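Local coordinates for 3-hydroxyadipyl-CoA dehydrogenase (Escherichia coli, PDB 3MOG), which catalyses the NAD(+)-dependent oxidation of 3-hydroxyadipyl-CoA to 3-oxoadipyl-CoA in the degradation of phenylacetate, at residues 189-194 with 416-421; 394-399 with 454-459; 403-408 with 460-465; 437-442 with 465-470. All blocks are in the same frame, centred on the assembly; numbering follows the deposited sequence. Where two conformers were deposited one is given.

Contact 1: 189-194 with 416-421; sequences FIVNRV and DTAMRL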
# COMPACT_ATOMS: atom_id res chain seq x y z
N PHE C 189 6.04 -4.84 -18.93
CA PHE C 189 7.03 -5.69 -19.61
C PHE C 189 8.47 -5.46 -19.09
O PHE C 189 8.72 -5.65 -17.90
CB PHE C 189 6.91 -5.59 -21.14
CG PHE C 189 5.50 -5.85 -21.67
CD1 PHE C 189 4.62 -6.74 -21.03
CD2 PHE C 189 5.07 -5.22 -22.84
CE1 PHE C 189 3.35 -6.97 -21.52
CE2 PHE C 189 3.79 -5.45 -23.34
CZ PHE C 189 2.93 -6.32 -22.69
N ILE C 190 9.40 -5.06 -19.96
CA ILE C 190 10.72 -4.60 -19.51
C ILE C 190 10.76 -3.07 -19.50
O ILE C 190 10.92 -2.45 -18.44
CB ILE C 190 11.88 -5.09 -20.39
CG1 ILE C 190 11.90 -6.60 -20.53
CG2 ILE C 190 13.23 -4.63 -19.84
CD1 ILE C 190 12.81 -7.03 -21.69
N VAL C 191 10.60 -2.47 -20.68
CA VAL C 191 10.82 -1.04 -20.87
C VAL C 191 9.93 -0.14 -20.00
O VAL C 191 10.44 0.71 -19.29
CB VAL C 191 10.70 -0.62 -22.37
CG1 VAL C 191 10.95 0.87 -22.51
CG2 VAL C 191 11.67 -1.40 -23.24
N ASN C 192 8.62 -0.33 -20.04
CA ASN C 192 7.71 0.52 -19.24
C ASN C 192 7.88 0.31 -17.74
O ASN C 192 7.56 1.20 -16.96
CB ASN C 192 6.24 0.26 -19.61
CG ASN C 192 5.78 1.07 -20.81
OD1 ASN C 192 6.40 2.05 -21.21
ND2 ASN C 192 4.64 0.66 -21.38
N ARG C 193 8.37 -0.85 -17.34
CA ARG C 193 8.61 -1.15 -15.93
C ARG C 193 9.93 -0.55 -15.44
O ARG C 193 9.94 0.13 -14.42
CB ARG C 193 8.61 -2.67 -15.71
CG ARG C 193 8.84 -3.09 -14.27
CD ARG C 193 9.56 -4.42 -14.24
NE ARG C 193 9.71 -4.97 -12.90
CZ ARG C 193 9.23 -6.15 -12.52
NH1 ARG C 193 8.52 -6.87 -13.37
NH2 ARG C 193 9.43 -6.59 -11.28
N VAL C 194 11.01 -0.80 -16.16
CA VAL C 194 12.35 -0.37 -15.73
C VAL C 194 12.57 1.14 -15.86
O VAL C 194 13.28 1.73 -15.06
CB VAL C 194 13.47 -1.20 -16.45
CG1 VAL C 194 14.88 -0.73 -16.09
CG2 VAL C 194 13.29 -2.66 -16.14
N ASP C 416 19.20 -5.23 -20.71
CA ASP C 416 20.14 -4.20 -21.19
C ASP C 416 19.74 -3.70 -22.58
O ASP C 416 19.62 -2.49 -22.80
CB ASP C 416 21.59 -4.72 -21.20
CG ASP C 416 22.23 -4.76 -19.82
OD1 ASP C 416 21.72 -4.08 -18.89
OD2 ASP C 416 23.25 -5.47 -19.66
N THR C 417 19.50 -4.63 -23.50
CA THR C 417 19.14 -4.30 -24.87
C THR C 417 17.89 -3.45 -24.93
O THR C 417 17.87 -2.40 -25.59
CB THR C 417 18.97 -5.56 -25.71
OG1 THR C 417 20.21 -6.26 -25.73
CG2 THR C 417 18.56 -5.21 -27.12
N ALA C 418 16.85 -3.87 -24.20
CA ALA C 418 15.59 -3.13 -24.15
C ALA C 418 15.75 -1.67 -23.74
O ALA C 418 15.13 -0.79 -24.33
CB ALA C 418 14.60 -3.84 -23.24
N MET C 419 16.58 -1.42 -22.74
CA MET C 419 16.78 -0.07 -22.27
C MET C 419 17.65 0.76 -23.25
O MET C 419 17.44 1.96 -23.41
CB MET C 419 17.32 -0.08 -20.84
CG MET C 419 16.44 -0.85 -19.82
SD MET C 419 14.65 -0.75 -20.05
CE MET C 419 14.38 0.93 -19.54
N ARG C 420 18.62 0.12 -23.89
CA ARG C 420 19.41 0.78 -24.94
C ARG C 420 18.56 1.15 -26.16
O ARG C 420 18.69 2.24 -26.70
CB ARG C 420 20.58 -0.09 -25.38
CG ARG C 420 21.93 0.38 -24.89
CD ARG C 420 23.03 -0.52 -25.44
NE ARG C 420 23.00 -1.83 -24.80
CZ ARG C 420 22.79 -2.99 -25.42
NH1 ARG C 420 22.58 -3.02 -26.74
NH2 ARG C 420 22.80 -4.12 -24.72
N LEU C 421 17.69 0.24 -26.59
CA LEU C 421 16.94 0.47 -27.83
C LEU C 421 15.58 1.12 -27.64
O LEU C 421 15.20 1.99 -28.42
CB LEU C 421 16.87 -0.82 -28.66
CG LEU C 421 18.26 -1.31 -29.12
CD1 LEU C 421 18.17 -2.60 -29.90
CD2 LEU C 421 19.03 -0.25 -29.95

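Contact 2: 394-399 with 454-459; sequences VAMIIN and EERYRP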
# COMPACT_ATOMS: atom_id res chain seq x y z
N VAL C 394 19.90 6.82 -11.22
CA VAL C 394 20.51 5.69 -11.92
C VAL C 394 20.51 4.45 -11.02
O VAL C 394 20.14 3.38 -11.47
CB VAL C 394 21.91 6.02 -12.48
CG1 VAL C 394 22.53 4.80 -13.11
CG2 VAL C 394 21.81 7.16 -13.54
N ALA C 395 20.85 4.61 -9.73
CA ALA C 395 20.68 3.56 -8.71
C ALA C 395 19.31 2.92 -8.71
O ALA C 395 19.19 1.68 -8.73
CB ALA C 395 21.02 4.08 -7.29
N MET C 396 18.26 3.74 -8.72
CA MET C 396 16.88 3.21 -8.73
C MET C 396 16.49 2.52 -10.04
O MET C 396 15.79 1.51 -10.00
CB MET C 396 15.88 4.29 -8.35
CG MET C 396 15.93 4.63 -6.86
SD MET C 396 15.18 3.39 -5.80
CE MET C 396 13.49 3.77 -6.21
N ILE C 397 16.96 3.04 -11.17
CA ILE C 397 16.79 2.37 -12.47
C ILE C 397 17.42 0.97 -12.43
O ILE C 397 16.80 -0.02 -12.83
CB ILE C 397 17.43 3.20 -13.64
CG1 ILE C 397 16.60 4.45 -13.94
CG2 ILE C 397 17.55 2.39 -14.92
CD1 ILE C 397 17.32 5.46 -14.83
N ILE C 398 18.65 0.89 -11.92
CA ILE C 398 19.41 -0.37 -11.82
C ILE C 398 18.77 -1.39 -10.86
O ILE C 398 18.69 -2.59 -11.14
CB ILE C 398 20.86 -0.05 -11.40
CG1 ILE C 398 21.57 0.73 -12.52
CG2 ILE C 398 21.63 -1.31 -11.01
CD1 ILE C 398 22.91 1.30 -12.06
N ASN C 399 18.30 -0.88 -9.73
CA ASN C 399 17.58 -1.67 -8.73
C ASN C 399 16.33 -2.35 -9.31
O ASN C 399 16.12 -3.56 -9.12
CB ASN C 399 17.17 -0.74 -7.59
CG ASN C 399 16.98 -1.47 -6.28
OD1 ASN C 399 17.65 -2.45 -5.99
ND2 ASN C 399 16.08 -0.94 -5.45
N GLU C 454 11.69 4.49 3.77
CA GLU C 454 10.72 4.06 2.77
C GLU C 454 11.16 2.75 2.16
O GLU C 454 12.32 2.57 1.80
CB GLU C 454 10.59 5.10 1.67
CG GLU C 454 9.84 6.36 2.09
CD GLU C 454 9.88 7.43 1.02
OE1 GLU C 454 9.64 7.11 -0.17
OE2 GLU C 454 10.16 8.59 1.36
N GLU C 455 10.20 1.83 2.07
CA GLU C 455 10.33 0.58 1.34
C GLU C 455 10.70 0.83 -0.12
O GLU C 455 11.33 0.02 -0.74
CB GLU C 455 9.00 -0.17 1.46
CG GLU C 455 8.84 -1.36 0.58
CD GLU C 455 7.98 -2.44 1.17
OE1 GLU C 455 7.83 -3.48 0.50
OE2 GLU C 455 7.48 -2.28 2.30
N ARG C 456 10.34 1.99 -0.65
CA ARG C 456 10.69 2.40 -1.99
C ARG C 456 12.21 2.33 -2.29
O ARG C 456 12.62 1.97 -3.39
CB ARG C 456 10.18 3.84 -2.17
CG ARG C 456 10.52 4.47 -3.49
CD ARG C 456 10.05 5.90 -3.55
NE ARG C 456 10.63 6.54 -4.73
CZ ARG C 456 10.14 6.44 -5.96
NH1 ARG C 456 9.04 5.74 -6.19
NH2 ARG C 456 10.75 7.06 -6.96
N TYR C 457 13.04 2.66 -1.30
CA TYR C 457 14.48 2.68 -1.51
C TYR C 457 15.20 1.39 -1.08
O TYR C 457 16.42 1.37 -1.03
CB TYR C 457 15.11 3.96 -0.90
CG TYR C 457 14.59 5.18 -1.60
CD1 TYR C 457 15.02 5.50 -2.88
CD2 TYR C 457 13.59 5.97 -1.02
CE1 TYR C 457 14.49 6.59 -3.55
CE2 TYR C 457 13.07 7.06 -1.68
CZ TYR C 457 13.51 7.36 -2.95
OH TYR C 457 12.98 8.44 -3.61
N ARG C 458 14.43 0.32 -0.81
CA ARG C 458 15.02 -0.98 -0.50
C ARG C 458 15.92 -1.48 -1.64
O ARG C 458 15.53 -1.46 -2.81
CB ARG C 458 13.95 -2.02 -0.12
CG ARG C 458 13.03 -2.53 -1.27
CD ARG C 458 13.55 -3.81 -1.92
NE ARG C 458 12.76 -4.20 -3.08
CZ ARG C 458 12.94 -3.72 -4.30
NH1 ARG C 458 13.88 -2.81 -4.50
NH2 ARG C 458 12.18 -4.12 -5.31
N PRO C 459 17.16 -1.88 -1.30
CA PRO C 459 17.99 -2.63 -2.24
C PRO C 459 17.32 -3.98 -2.48
O PRO C 459 16.85 -4.62 -1.51
CB PRO C 459 19.26 -2.89 -1.44
CG PRO C 459 19.27 -1.85 -0.37
CD PRO C 459 17.86 -1.62 -0.03

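Contact 3: 403-408 with 460-465; sequences DALQKG and CSLLRQ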
# COMPACT_ATOMS: atom_id res chain seq x y z
N ASP C 403 15.54 -6.27 -10.04
CA ASP C 403 14.34 -6.94 -9.54
C ASP C 403 13.62 -7.69 -10.66
O ASP C 403 13.11 -8.80 -10.45
CB ASP C 403 13.39 -5.95 -8.88
CG ASP C 403 12.12 -6.62 -8.37
OD1 ASP C 403 12.19 -7.34 -7.36
OD2 ASP C 403 11.06 -6.44 -9.01
N ALA C 404 13.60 -7.10 -11.84
CA ALA C 404 12.98 -7.74 -12.99
C ALA C 404 13.74 -9.02 -13.36
O ALA C 404 13.11 -10.03 -13.68
CB ALA C 404 12.92 -6.77 -14.18
N LEU C 405 15.07 -8.97 -13.28
CA LEU C 405 15.93 -10.14 -13.58
C LEU C 405 15.71 -11.24 -12.57
O LEU C 405 15.56 -12.40 -12.93
CB LEU C 405 17.41 -9.75 -13.64
CG LEU C 405 18.46 -10.85 -13.84
CD1 LEU C 405 18.21 -11.65 -15.13
CD2 LEU C 405 19.87 -10.24 -13.84
N GLN C 406 15.64 -10.85 -11.30
CA GLN C 406 15.41 -11.80 -10.22
C GLN C 406 14.05 -12.50 -10.30
O GLN C 406 13.93 -13.68 -9.98
CB GLN C 406 15.55 -11.09 -8.87
CG GLN C 406 15.73 -12.05 -7.72
CD GLN C 406 16.16 -11.38 -6.45
OE1 GLN C 406 15.85 -10.20 -6.21
NE2 GLN C 406 16.89 -12.11 -5.61
N LYS C 407 13.03 -11.76 -10.73
CA LYS C 407 11.69 -12.33 -10.85
C LYS C 407 11.46 -13.04 -12.19
O LYS C 407 10.35 -13.44 -12.50
CB LYS C 407 10.61 -11.26 -10.62
CG LYS C 407 10.71 -10.50 -9.32
CD LYS C 407 10.64 -11.39 -8.13
CE LYS C 407 10.58 -10.56 -6.86
NZ LYS C 407 9.47 -9.56 -6.91
N GLY C 408 12.52 -13.17 -12.98
CA GLY C 408 12.47 -13.94 -14.22
C GLY C 408 11.68 -13.29 -15.33
O GLY C 408 11.18 -13.98 -16.21
N CYS C 460 17.22 -4.41 -3.74
CA CYS C 460 16.55 -5.68 -3.98
C CYS C 460 17.49 -6.84 -3.64
O CYS C 460 18.70 -6.65 -3.54
CB CYS C 460 15.97 -5.79 -5.40
SG CYS C 460 17.17 -6.09 -6.65
N SER C 461 16.93 -8.03 -3.45
CA SER C 461 17.70 -9.17 -2.97
C SER C 461 18.91 -9.51 -3.89
O SER C 461 20.00 -9.81 -3.39
CB SER C 461 16.77 -10.36 -2.70
OG SER C 461 17.46 -11.59 -2.71
N LEU C 462 18.72 -9.37 -5.20
CA LEU C 462 19.81 -9.61 -6.18
C LEU C 462 20.92 -8.55 -6.13
O LEU C 462 22.08 -8.85 -6.44
CB LEU C 462 19.26 -9.74 -7.62
CG LEU C 462 20.24 -10.15 -8.73
CD1 LEU C 462 20.87 -11.52 -8.44
CD2 LEU C 462 19.54 -10.16 -10.09
N LEU C 463 20.57 -7.32 -5.76
CA LEU C 463 21.59 -6.31 -5.54
C LEU C 463 22.50 -6.69 -4.38
O LEU C 463 23.72 -6.66 -4.55
CB LEU C 463 21.01 -4.89 -5.37
CG LEU C 463 21.96 -3.72 -5.10
CD1 LEU C 463 23.01 -3.51 -6.18
CD2 LEU C 463 21.18 -2.43 -4.91
N ARG C 464 21.92 -7.06 -3.24
CA ARG C 464 22.75 -7.54 -2.10
C ARG C 464 23.62 -8.72 -2.53
O ARG C 464 24.80 -8.77 -2.20
CB ARG C 464 21.92 -7.95 -0.86
CG ARG C 464 20.94 -6.88 -0.36
CD ARG C 464 20.42 -7.21 1.04
NE ARG C 464 19.58 -6.14 1.56
CZ ARG C 464 20.02 -5.06 2.19
NH1 ARG C 464 21.32 -4.88 2.44
NH2 ARG C 464 19.15 -4.15 2.62
N GLN C 465 23.01 -9.64 -3.27
CA GLN C 465 23.67 -10.82 -3.81
C GLN C 465 24.85 -10.45 -4.70
O GLN C 465 25.92 -11.05 -4.58
CB GLN C 465 22.65 -11.68 -4.57
CG GLN C 465 23.18 -12.95 -5.25
CD GLN C 465 22.05 -13.84 -5.82
OE1 GLN C 465 22.21 -14.51 -6.85
NE2 GLN C 465 20.89 -13.83 -5.14

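Contact 4: 437-442 with 465-470; sequences GWQRIL and QRALLE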
# COMPACT_ATOMS: atom_id res chain seq x y z
N GLY C 437 29.76 -0.25 -10.01
CA GLY C 437 30.11 -1.00 -8.83
C GLY C 437 28.87 -1.33 -8.02
O GLY C 437 28.15 -0.43 -7.58
N TRP C 438 28.63 -2.63 -7.83
CA TRP C 438 27.49 -3.11 -7.05
C TRP C 438 27.45 -2.69 -5.57
O TRP C 438 26.38 -2.38 -5.04
CB TRP C 438 27.35 -4.63 -7.19
CG TRP C 438 27.19 -5.08 -8.62
CD1 TRP C 438 28.09 -5.80 -9.36
CD2 TRP C 438 26.08 -4.82 -9.50
NE1 TRP C 438 27.60 -6.01 -10.63
CE2 TRP C 438 26.37 -5.43 -10.74
CE3 TRP C 438 24.86 -4.14 -9.35
CZ2 TRP C 438 25.49 -5.39 -11.83
CZ3 TRP C 438 23.99 -4.09 -10.43
CH2 TRP C 438 24.31 -4.71 -11.66
N GLN C 439 28.61 -2.67 -4.92
CA GLN C 439 28.69 -2.27 -3.53
C GLN C 439 28.40 -0.79 -3.38
O GLN C 439 27.81 -0.37 -2.39
CB GLN C 439 30.06 -2.58 -2.94
CG GLN C 439 30.31 -4.04 -2.71
CD GLN C 439 31.77 -4.31 -2.46
OE1 GLN C 439 32.18 -4.46 -1.31
NE2 GLN C 439 32.57 -4.34 -3.52
N ARG C 440 28.82 -0.02 -4.38
CA ARG C 440 28.58 1.41 -4.42
C ARG C 440 27.09 1.74 -4.58
O ARG C 440 26.59 2.64 -3.91
CB ARG C 440 29.38 2.04 -5.56
CG ARG C 440 29.33 3.55 -5.57
CD ARG C 440 30.29 4.15 -6.57
NE ARG C 440 30.18 5.60 -6.53
CZ ARG C 440 30.95 6.43 -7.21
NH1 ARG C 440 30.74 7.73 -7.11
NH2 ARG C 440 31.92 5.97 -8.02
N ILE C 441 26.41 1.04 -5.47
CA ILE C 441 24.97 1.21 -5.66
C ILE C 441 24.23 0.78 -4.41
O ILE C 441 23.33 1.47 -3.93
CB ILE C 441 24.43 0.44 -6.90
CG1 ILE C 441 25.10 0.95 -8.19
CG2 ILE C 441 22.90 0.52 -7.00
CD1 ILE C 441 25.00 2.45 -8.38
N LEU C 442 24.64 -0.36 -3.85
CA LEU C 442 24.07 -0.87 -2.61
C LEU C 442 24.16 0.11 -1.45
O LEU C 442 23.16 0.37 -0.79
CB LEU C 442 24.71 -2.21 -2.20
CG LEU C 442 24.30 -2.77 -0.86
CD1 LEU C 442 22.87 -3.34 -0.93
CD2 LEU C 442 25.30 -3.80 -0.36
N GLN C 465 23.01 -9.64 -3.27
CA GLN C 465 23.67 -10.82 -3.81
C GLN C 465 24.85 -10.45 -4.70
O GLN C 465 25.92 -11.05 -4.58
CB GLN C 465 22.65 -11.68 -4.57
CG GLN C 465 23.18 -12.95 -5.25
CD GLN C 465 22.05 -13.84 -5.82
OE1 GLN C 465 22.21 -14.51 -6.85
NE2 GLN C 465 20.89 -13.83 -5.14
N ARG C 466 24.66 -9.45 -5.56
CA ARG C 466 25.75 -9.03 -6.44
C ARG C 466 26.84 -8.20 -5.76
O ARG C 466 28.00 -8.26 -6.17
CB ARG C 466 25.23 -8.33 -7.70
CG ARG C 466 24.62 -9.32 -8.68
CD ARG C 466 24.53 -8.75 -10.06
NE ARG C 466 24.01 -9.74 -10.98
CZ ARG C 466 23.74 -9.55 -12.26
NH1 ARG C 466 23.92 -8.36 -12.83
NH2 ARG C 466 23.27 -10.56 -12.98
N ALA C 467 26.47 -7.46 -4.72
CA ALA C 467 27.43 -6.71 -3.92
C ALA C 467 28.34 -7.66 -3.16
O ALA C 467 29.56 -7.46 -3.12
CB ALA C 467 26.73 -5.79 -2.95
N LEU C 468 27.75 -8.71 -2.58
CA LEU C 468 28.50 -9.77 -1.92
C LEU C 468 29.48 -10.50 -2.82
O LEU C 468 30.58 -10.82 -2.38
CB LEU C 468 27.56 -10.77 -1.24
CG LEU C 468 27.07 -10.35 0.14
CD1 LEU C 468 25.82 -11.09 0.56
CD2 LEU C 468 28.18 -10.53 1.18
N LEU C 469 29.09 -10.76 -4.07
CA LEU C 469 29.98 -11.43 -5.03
C LEU C 469 31.15 -10.52 -5.40
O LEU C 469 32.29 -10.97 -5.47
CB LEU C 469 29.23 -11.91 -6.28
CG LEU C 469 28.26 -13.10 -6.11
CD1 LEU C 469 27.15 -13.09 -7.18
CD2 LEU C 469 29.01 -14.44 -6.12
N GLU C 470 30.85 -9.23 -5.59
CA GLU C 470 31.84 -8.22 -5.93
C GLU C 470 32.89 -8.01 -4.83
O GLU C 470 34.06 -7.74 -5.12
CB GLU C 470 31.16 -6.90 -6.27
CG GLU C 470 32.04 -5.89 -7.00
CD GLU C 470 31.36 -4.55 -7.14
OE1 GLU C 470 31.21 -3.85 -6.11
OE2 GLU C 470 30.99 -4.21 -8.29
O HOH W 1 31.27 -1.07 -5.71

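Contact 1: 189-194 with 416-421
Segment 189-194, which runs into a short helix, lies against helix 412-422, and the backbones come nearest at Val191 and Ala418, whose CA atoms are 6.2 Å apart. Ala418 CB points toward 189-194 and meets Ile190 CG2 at 3.7 Å and Val191 CG2 at 3.8 Å. In Ile190 the CG2 branch stands anti to the backbone N and CG1 anti to the carbonyl carbon (chi1 -55°), so that both CG2 and the terminal CD1 come up to this methyl. Val191 turns CG2 anti to its carbonyl carbon, and the same methyl also rests 3.7 Å from Ala418 O. Met419 makes the longer reach. Its CG leaves anti to the carbonyl carbon, and bends at chi2 (-36°) and chi3 bring the thioether over to 189-194. SD thereby lies 3.9 Å from Val191 CA and 3.8 Å from Val194 CB; the Met419 and Val194 side chains cross obliquely, Met419 CE lying 3.9 Å from Val194 CG1. Glu154 of strand 152-157 accepts hydrogen bonds from the backbone N of both Ile190 and Val191. The interface joins elements from the two 3-hydroxyacyl-CoA dehydrogenase C-terminal family regions of the chain. Every touching residue is buried and no hydrogen bond runs between the segments, so the two regions are joined here by the fit of methyls, a thioether and helix backbone rather than by polar pairing.

Contact 2: 394-399 with 454-459
In the helical C-terminal region of the protein, the loop between helices 438-452 and 461-473 packs against helix 390-406, whose residues here are buried, and is fastened to it by a Met-aromatic contact and a hydrogen bond from a side-chain amide. Met396 leaves its helix with CG anti to the carbonyl carbon and is bent at chi2 and chi3, crossing the Tyr457 side chain at about a right angle. SD is 3.6 Å from Tyr457 CD1 and 4.7 Å from the ring centroid, approaching obliquely, while CE lies 3.5 Å from Arg456 O and over one face of the Arg456 guanidinium. The polar tips of these neighbours are engaged further out: Arg456 NH2 forms a salt bridge with Glu201, and Tyr457 OH bonds to both Glu201 and Arg392. One turn on, Asn399 has CG anti to its backbone N (chi1 -155°), and ND2 donates to Arg458 O at 2.7 Å (159° at the hydrogen), nearly in both the amide and carbonyl planes. OD1 of the same amide accepts from Cys460 N, so one side chain grips the loop at two backbone points. ND2 also sits in plane at the edge of the Arg458 guanidinium, 3.0 Å from NH1; both are donors, and the two planes are almost perpendicular. Met-aromatic contact and asparagine amide together tie a helix-to-helix loop to helix 390-406 in this helical region, beside the trimer interface.

Contact 3: 403-408 with 460-465
A single glutamine amide from the last turn of one helix meets the first turn of another through both of its polar atoms. Gln406, near the end of helix 390-406, has CG anti to its backbone N (chi1 -163°) and runs extended to the start of helix 461-473. Its NE2 donates to Ser461 OG at 3.0 Å, well directed (157° at the hydrogen) and close to the amide plane. OE1 takes only a weak hydrogen bond from Leu462 N, 3.2 Å long and bent. The hydroxyl has a stronger partner across the trimer interface, His451 NE2 of the second subunit, so Gln406 lies one step behind an intersubunit hydrogen bond and may orient the hydroxyl. Apolar groups flank the amide: Gln406 CD lies 3.7 Å from Leu462 CB as the two side chains slide past each other in opposite directions, and Leu462 CD2 meets Leu405 CD2 at 3.8 Å. Cys460, at the N-cap position, holds SG in the crowded place between its backbone N and carbonyl carbon (chi1 76°), which sets the sulfur 3.8 Å from Asp403 N. Asp403 itself faces a cluster of positive charge: OD1 pairs with Lys407 NZ at 3.5 Å, and OD2 forms salt bridges with Arg193 and Arg258, which would be expected to favour its ionised form. Just beyond, Gly408 takes positive phi as the C-prime residue of a Schellman motif, with Gly408 N bonded to Leu405 O at 3.1 Å and Val409 N to Ala404 O, which ends helix 390-406 next to the first turn of helix 461-473.

Contact 4: 437-442 with 465-470
Glu470 has CG anti to its backbone N (chi1 -163°) and stays extended through chi2, carrying its carboxylate across to the N-terminal turn of helix 438-452. In this helix-helix packing of an all-helical domain, helices 438-452 and 461-473 run closer to antiparallel than parallel, their local axes 8.4 Å apart and crossing at -136°. OE2 accepts from Trp438 N at 2.9 Å and OE1 from Gln439 N at 3.1 Å, both donors standing above the carboxylate plane. The Gln439 side chain closes the grip from another direction: NE2, in the plane of its own amide, donates to the anti lone pair of OE1 at 3.0 Å and 172°. Placed at the N-terminal end of helix 438-452, the Glu470 carboxylate is probably favoured in its ionised form. Beside this polar site, Trp438 and Arg466 lie side by side and point the same way. Arg466 CB makes a CH-pi contact over the face of the five-membered ring, 4.0 Å from its centroid, and CD covers the same ring system further out; the guanidinium, steeply turned to the indole, goes on to a salt bridge with Glu412. At the close crossing, Ala467 CB meets Leu442 CD2 at 3.6 Å. A water also donates to Glu470 OE1 at 2.8 Å and accepts from Arg440 N at 3.0 Å.

Contact 1 lies deepest, its centre about 6 Å from the centre of the chain, and is purely apolar; contact 2 is also buried but mixes a thioether contact with a hydrogen bond from a side-chain amide. Contacts 3 and 4, their centres about 19 and 24 Å from the chain's centre and partly buried, rely more on polar groups at helix starts. Helix 390-406 serves contacts 2 and 3, and helix 461-473 serves contacts 3 and 4, so the last three, whose centres lie 11 to 13 Å apart, form one cluster that touches the second subunit. A salt bridge ties contact 1 to contact 3, and Val194 CG1 packing on the carbonyl O of Ile397 ties it to contact 2.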